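Local coordinates for protein putative NAD(P)H-flavin oxidoreductase (PDB 6WT2) that binds flavin mononucleotide and is probably an NAD(P)H-dependent oxidoreductase of the nitroreductase family, related to the NfsB chloramphenicol reductases, at residues E34-Q37 with F38-E41; M156-G159 with A160-G164; A176-E179 with R180-G184. All coordinates share one frame; numbering follows the deposited sequence. Where two conformers were deposited one is given.

Contact 1. Residues E34-Q37 with F38-E41; sequences EDFQ and FILE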
loop_
_atom_site.group_PDB
_atom_site.type_symbol
_atom_site.label_atom_id
_atom_site.label_comp_id
_atom_site.label_asym_id
_atom_site.label_seq_id
_atom_site.Cartn_x
_atom_site.Cartn_y
_atom_site.Cartn_z
ATOM N N GLU A 34 7.336 20.660 -11.797
ATOM C CA GLU A 34 6.228 20.039 -12.516
ATOM C C GLU A 34 6.257 18.522 -12.392
ATOM O O GLU A 34 5.211 17.891 -12.189
ATOM C CB GLU A 34 6.260 20.450 -13.991
ATOM C CG GLU A 34 6.000 21.948 -14.240
ATOM C CD GLU A 34 7.166 22.865 -13.836
ATOM O OE1 GLU A 34 8.295 22.368 -13.582
ATOM O OE2 GLU A 34 6.944 24.099 -13.771
ATOM N N ASP A 35 7.435 17.909 -12.531
ATOM C CA ASP A 35 7.504 16.455 -12.409
ATOM C C ASP A 35 7.135 16.005 -11.001
ATOM O O ASP A 35 6.436 14.997 -10.824
ATOM C CB ASP A 35 8.897 15.943 -12.780
ATOM C CG ASP A 35 9.110 15.874 -14.280
ATOM O OD1 ASP A 35 8.147 16.134 -15.040
ATOM O OD2 ASP A 35 10.247 15.571 -14.698
ATOM N N PHE A 36 7.580 16.746 -9.986
ATOM C CA PHE A 36 7.255 16.335 -8.630
ATOM C C PHE A 36 5.783 16.543 -8.313
ATOM O O PHE A 36 5.211 15.764 -7.542
ATOM C CB PHE A 36 8.100 17.064 -7.584
ATOM C CG PHE A 36 8.039 16.384 -6.253
ATOM C CD1 PHE A 36 8.644 15.151 -6.078
ATOM C CD2 PHE A 36 7.289 16.910 -5.221
ATOM C CE1 PHE A 36 8.545 14.476 -4.873
ATOM C CE2 PHE A 36 7.189 16.236 -4.011
ATOM C CZ PHE A 36 7.817 15.026 -3.841
ATOM N N GLN A 37 5.156 17.579 -8.882
ATOM C CA GLN A 37 3.716 17.742 -8.707
ATOM C C GLN A 37 2.969 16.534 -9.250
ATOM O O GLN A 37 1.939 16.127 -8.700
ATOM C CB GLN A 37 3.220 19.007 -9.404
ATOM C CG GLN A 37 3.745 20.307 -8.826
ATOM C CD GLN A 37 3.032 20.724 -7.547
ATOM O OE1 GLN A 37 1.805 20.638 -7.448
ATOM N NE2 GLN A 37 3.805 21.183 -6.558
ATOM N N PHE A 38 3.443 15.989 -10.374
ATOM C CA PHE A 38 2.854 14.772 -10.928
ATOM C C PHE A 38 2.953 13.613 -9.940
ATOM O O PHE A 38 1.995 12.850 -9.766
ATOM C CB PHE A 38 3.534 14.444 -12.263
ATOM C CG PHE A 38 3.589 12.966 -12.596
ATOM C CD1 PHE A 38 2.478 12.309 -13.106
ATOM C CD2 PHE A 38 4.772 12.250 -12.431
ATOM C CE1 PHE A 38 2.541 10.959 -13.422
ATOM C CE2 PHE A 38 4.842 10.897 -12.746
ATOM C CZ PHE A 38 3.727 10.252 -13.238
ATOM N N ILE A 39 4.093 13.488 -9.256
ATOM C CA ILE A 39 4.259 12.425 -8.265
ATOM C C ILE A 39 3.286 12.621 -7.103
ATOM O O ILE A 39 2.600 11.684 -6.676
ATOM C CB ILE A 39 5.721 12.374 -7.783
ATOM C CG1 ILE A 39 6.647 11.984 -8.940
ATOM C CG2 ILE A 39 5.876 11.400 -6.628
ATOM C CD1 ILE A 39 8.132 12.098 -8.576
ATOM N N LEU A 40 3.209 13.843 -6.569
ATOM C CA LEU A 40 2.246 14.096 -5.495
ATOM C C LEU A 40 0.826 13.780 -5.947
ATOM O O LEU A 40 -0.004 13.310 -5.154
ATOM C CB LEU A 40 2.336 15.547 -5.019
ATOM C CG LEU A 40 3.643 15.999 -4.357
ATOM C CD1 LEU A 40 3.660 17.530 -4.224
ATOM C CD2 LEU A 40 3.823 15.356 -2.988
ATOM N N GLU A 41 0.525 14.035 -7.219
ATOM C CA GLU A 41 -0.832 13.803 -7.700
ATOM C C GLU A 41 -1.171 12.320 -7.685
ATOM O O GLU A 41 -2.315 11.944 -7.393
ATOM C CB GLU A 41 -1.009 14.387 -9.099
ATOM C CG GLU A 41 -2.460 14.444 -9.550
ATOM C CD GLU A 41 -3.287 15.452 -8.751
ATOM O OE1 GLU A 41 -2.721 16.479 -8.300
ATOM O OE2 GLU A 41 -4.507 15.210 -8.576
#
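Phe36 meets Leu40 one turn further along helix 33-44 because its ring carbon CG lies anti to the backbone N (chi1 -164°), whereas Leu40 keeps CG beside its own N (chi1 -65°). The two side chains lean together at a slant, and Phe36 CE2 comes 3.6 Å from Leu40 CG; both methyls of Leu40 also lie by the ring, CD1 near Phe36 CD2 and CE2, and CD2 near Phe36 CE2. Phe36 CD1 is 4.0 Å from Ile39 CD1, whose chain runs at about a right angle to the phenylalanine. Phe38 behaves differently, setting the edge of its ring near the carbonyl of Asp35, with CD2 3.6 Å from Asp35 O. Four i to i+4 bonds run beneath these side chains, the straightest being Leu40 N to Phe36 O at 2.9 Å and 170°. Asp35 directs its carboxylate outward to a salt bridge with Arg9 of the second subunit, and Glu41 pairs with Arg44. Phe36 also stacks on His85. The four apolar side chains are buried, while the carboxylates of Asp35 and Glu41 are each met by an arginine, that of Asp35 across the subunit interface.

Contact 2. Residues M156-G159 with A160-G164; sequences MMTG and AAMAG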
loop_
_atom_site.group_PDB
_atom_site.type_symbol
_atom_site.label_atom_id
_atom_site.label_comp_id
_atom_site.label_asym_id
_atom_site.label_seq_id
_atom_site.Cartn_x
_atom_site.Cartn_y
_atom_site.Cartn_z
HETATM N N MSE A 156 2.835 6.340 -5.970
HETATM C CA MSE A 156 3.810 7.384 -6.255
HETATM C C MSE A 156 5.131 6.810 -6.788
HETATM O O MSE A 156 5.682 7.312 -7.776
HETATM C CB MSE A 156 4.040 8.225 -5.002
HETATM C CG MSE A 156 2.830 9.079 -4.679
HETATM SE SE MSE A 156 2.895 9.796 -2.885
HETATM C CE MSE A 156 4.505 10.850 -3.110
HETATM N N MSE A 157 5.628 5.748 -6.168
HETATM C CA MSE A 157 6.901 5.158 -6.618
HETATM C C MSE A 157 6.815 4.483 -7.981
HETATM O O MSE A 157 7.717 4.598 -8.813
HETATM C CB MSE A 157 7.408 4.152 -5.596
HETATM C CG MSE A 157 7.796 4.800 -4.289
HETATM SE SE MSE A 157 8.604 3.505 -3.132
HETATM C CE MSE A 157 7.134 2.193 -3.150
ATOM N N THR A 158 5.716 3.773 -8.217
ATOM C CA THR A 158 5.527 3.146 -9.520
ATOM C C THR A 158 5.379 4.193 -10.613
ATOM O O THR A 158 6.070 4.140 -11.644
ATOM C CB THR A 158 4.313 2.222 -9.477
ATOM O OG1 THR A 158 4.615 1.121 -8.609
ATOM C CG2 THR A 158 3.989 1.698 -10.884
ATOM N N GLY A 159 4.496 5.168 -10.390
ATOM C CA GLY A 159 4.299 6.207 -11.382
ATOM C C GLY A 159 5.571 6.984 -11.660
ATOM O O GLY A 159 5.903 7.254 -12.813
ATOM N N ALA A 160 6.287 7.371 -10.600
ATOM C CA ALA A 160 7.597 8.002 -10.775
ATOM C C ALA A 160 8.507 7.169 -11.667
ATOM O O ALA A 160 9.098 7.675 -12.632
ATOM C CB ALA A 160 8.268 8.207 -9.419
ATOM N N ALA A 161 8.656 5.888 -11.329
ATOM C CA ALA A 161 9.535 5.008 -12.090
ATOM C C ALA A 161 9.097 4.893 -13.544
ATOM O O ALA A 161 9.937 4.869 -14.446
ATOM C CB ALA A 161 9.573 3.631 -11.438
HETATM N N MSE A 162 7.792 4.836 -13.792
HETATM C CA MSE A 162 7.313 4.711 -15.161
HETATM C C MSE A 162 7.719 5.906 -16.005
HETATM O O MSE A 162 7.972 5.767 -17.207
HETATM C CB MSE A 162 5.796 4.526 -15.186
HETATM C CG MSE A 162 5.371 3.168 -14.667
HETATM SE SE MSE A 162 3.455 2.873 -14.830
HETATM C CE MSE A 162 3.407 2.401 -16.711
ATOM N N ALA A 163 7.823 7.068 -15.356
ATOM C CA ALA A 163 8.235 8.305 -16.006
ATOM C C ALA A 163 9.745 8.545 -15.951
ATOM O O ALA A 163 10.203 9.597 -16.408
ATOM C CB ALA A 163 7.496 9.499 -15.377
ATOM N N GLY A 164 10.521 7.613 -15.406
ATOM C CA GLY A 164 11.970 7.702 -15.420
ATOM C C GLY A 164 12.622 8.241 -14.164
ATOM O O GLY A 164 13.793 8.635 -14.215
#
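Thr158 and Met162, a selenomethionine, stand side by side near the end of helix 138-162 and point the same way. Thr158 turns its methyl toward this neighbour, since CG2 is anti to the backbone N and OG1 sits beside that N (chi1 -67°); the resulting contact, Thr158 CG2 to Met162 SE, is a loose 4.2 Å. Nearer the backbone, Met162 CG lies 3.3 Å from Thr158 O, the same carbonyl that accepts the Met162 N bond at 2.8 Å. The threonine hydroxyl has two partners, Gly154 O in the preceding turn and Asn155 OD1 of the second subunit, so a buried polar group is satisfied partly across the dimer interface. Small side chains follow the backbone closely: Ala160 CB is 3.2 Å from Met156 O, and Ala161 CB is 3.4 Å from Met157 O. Ala163 N to Gly159 O, at 3.2 Å, closes the last regular turn. A Schellman motif then ends the helix, with Gly164 at positive phi (98°) and its N bound to Ala161 O at 3.0 Å. Met156 and Ala160 face Ile39 of helix 33-44, while Thr158 and Met162 turn to helix 9-16. Met157 reaches strand 166-170 at Ser167 and Pro169, and with Ala161 touches Arg19, an FMN-binding residue; its side chain is about 6 Å from the bound FMN, so this end of the helix borders the cofactor site.

Contact 3. Residues A176-E179 with R180-G184; sequences ADME and RVLSG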
loop_
_atom_site.group_PDB
_atom_site.type_symbol
_atom_site.label_atom_id
_atom_site.label_comp_id
_atom_site.label_asym_id
_atom_site.label_seq_id
_atom_site.Cartn_x
_atom_site.Cartn_y
_atom_site.Cartn_z
ATOM N N ALA A 176 9.729 7.106 16.801
ATOM C CA ALA A 176 9.484 8.085 17.860
ATOM C C ALA A 176 10.345 9.333 17.681
ATOM O O ALA A 176 9.875 10.458 17.901
ATOM C CB ALA A 176 9.740 7.444 19.225
ATOM N N ASP A 177 11.611 9.156 17.295
ATOM C CA ASP A 177 12.475 10.304 17.034
ATOM C C ASP A 177 11.957 11.129 15.862
ATOM O O ASP A 177 12.041 12.357 15.879
ATOM C CB ASP A 177 13.908 9.843 16.748
ATOM C CG ASP A 177 14.616 9.311 17.970
ATOM O OD1 ASP A 177 14.263 9.718 19.094
ATOM O OD2 ASP A 177 15.546 8.485 17.805
HETATM N N MSE A 178 11.445 10.468 14.825
HETATM C CA MSE A 178 10.983 11.157 13.628
HETATM C C MSE A 178 9.819 12.070 13.986
HETATM O O MSE A 178 9.770 13.227 13.556
HETATM C CB MSE A 178 10.577 10.149 12.538
HETATM C CG MSE A 178 10.180 10.796 11.202
HETATM SE SE MSE A 178 11.706 11.670 10.293
HETATM C CE MSE A 178 12.482 10.071 9.476
ATOM N N GLU A 179 8.875 11.550 14.779
ATOM C CA GLU A 179 7.757 12.380 15.220
ATOM C C GLU A 179 8.244 13.533 16.082
ATOM O O GLU A 179 7.782 14.670 15.929
ATOM C CB GLU A 179 6.724 11.547 15.985
ATOM C CG GLU A 179 5.716 12.404 16.777
ATOM C CD GLU A 179 4.546 11.607 17.348
ATOM O OE1 GLU A 179 3.823 10.951 16.567
ATOM O OE2 GLU A 179 4.347 11.641 18.581
ATOM N N ARG A 180 9.180 13.263 16.994
ATOM C CA ARG A 180 9.683 14.320 17.872
ATOM C C ARG A 180 10.294 15.467 17.069
ATOM O O ARG A 180 10.003 16.640 17.323
ATOM C CB ARG A 180 10.706 13.744 18.851
ATOM C CG ARG A 180 11.567 14.799 19.558
ATOM C CD ARG A 180 12.690 14.153 20.360
ATOM N NE ARG A 180 13.882 13.889 19.548
ATOM C CZ ARG A 180 14.804 12.972 19.835
ATOM N NH1 ARG A 180 14.675 12.209 20.914
ATOM N NH2 ARG A 180 15.853 12.810 19.037
ATOM N N VAL A 181 11.131 15.145 16.081
ATOM C CA VAL A 181 11.813 16.177 15.305
ATOM C C VAL A 181 10.841 16.891 14.366
ATOM O O VAL A 181 10.794 18.128 14.315
ATOM C CB VAL A 181 12.999 15.567 14.531
ATOM C CG1 VAL A 181 13.527 16.570 13.505
ATOM C CG2 VAL A 181 14.113 15.147 15.488
ATOM N N LEU A 182 10.066 16.132 13.588
ATOM C CA LEU A 182 9.186 16.769 12.612
ATOM C C LEU A 182 8.072 17.559 13.284
ATOM O O LEU A 182 7.730 18.662 12.837
ATOM C CB LEU A 182 8.582 15.722 11.678
ATOM C CG LEU A 182 9.545 14.969 10.768
ATOM C CD1 LEU A 182 8.742 14.083 9.814
ATOM C CD2 LEU A 182 10.436 15.923 9.989
ATOM N N SER A 183 7.477 17.011 14.345
ATOM C CA SER A 183 6.367 17.702 14.991
ATOM C C SER A 183 6.810 18.594 16.143
ATOM O O SER A 183 6.286 19.703 16.304
ATOM C CB SER A 183 5.343 16.701 15.516
ATOM O OG SER A 183 4.446 17.392 16.362
ATOM N N GLY A 184 7.737 18.130 16.971
ATOM C CA GLY A 184 8.096 18.906 18.137
ATOM C C GLY A 184 9.096 19.996 17.814
ATOM O O GLY A 184 8.887 21.160 18.152
#
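Asp177 and Arg180 form the charged part of this contact, one turn apart on helix 175-185. Their side chains run alongside each other in the same direction, and Asp177 OD1 lies 3.1 Å from Arg180 NH1. The oxygen sits over one face of the guanidinium, well out of its plane, and the carboxylate and guanidinium planes are 36° apart. No N-H points at the oxygen, so the pair attracts by charge alone and, with the arginine exposed, probably contributes modestly. A bend at chi3 of Arg180 (86°) folds the guanidinium back over the aspartate.

Apolar contact is made by Met178, a selenomethionine, with Leu182. Met178 CG is 3.8 Å from Leu182 CD1, and SE lies 3.9 Å from the same methyl. The methionine chain leaves anti to its own N (chi1 -176°) and then bends at chi2 and chi3, which carries the selenium along the leucine at a slant.

Backbone bonds form the third group. Arg180, Val181, Leu182 and Ser183 each donate N-H to the carbonyl four residues earlier, the shortest being Ser183 N to Glu179 O at 2.8 Å. Over residues 180-184 the helix includes a wider pi-type turn, and the bond from Gly184 N to Arg180 O is weak. Ser183 directs OG to Phe189 O, tying the helix to the chain that follows it.

The apolar side of the helix rests on helix 63-69, where Met178 and Val181 meet Ile69, Val181 also meets Ala68, and Leu182 meets Ile65. Met178 also touches Ser73 and Phe173, and Asp177 touches Phe72, so the helix packs on helix 63-69 and on the loops carrying these three residues, near the FMN-binding Gly75 and Gly172.

The three contacts come in series along the chain, within helices 33-44, 138-162 and 175-185 of one nitroreductase domain. Contacts 1 and 2 are neighbours, with centres 10 Å apart, and their helices touch directly: Phe38 CZ lies 3.7 Å from Gly159 O. Contact 3 stands apart, its centre about 26 Å from that of contact 1 and 29 Å from that of contact 2. Strand 166-170, outermost within this chain in the antiparallel sheet, lies in sequence between the helices of contacts 2 and 3. Contacts 1 and 2 thus sit at the dimer interface, contact 2 beside the FMN site, while contact 3, touched by no other chain, lies across the chain's centre from contact 2, its Met178 side chain about 9 Å from FMN.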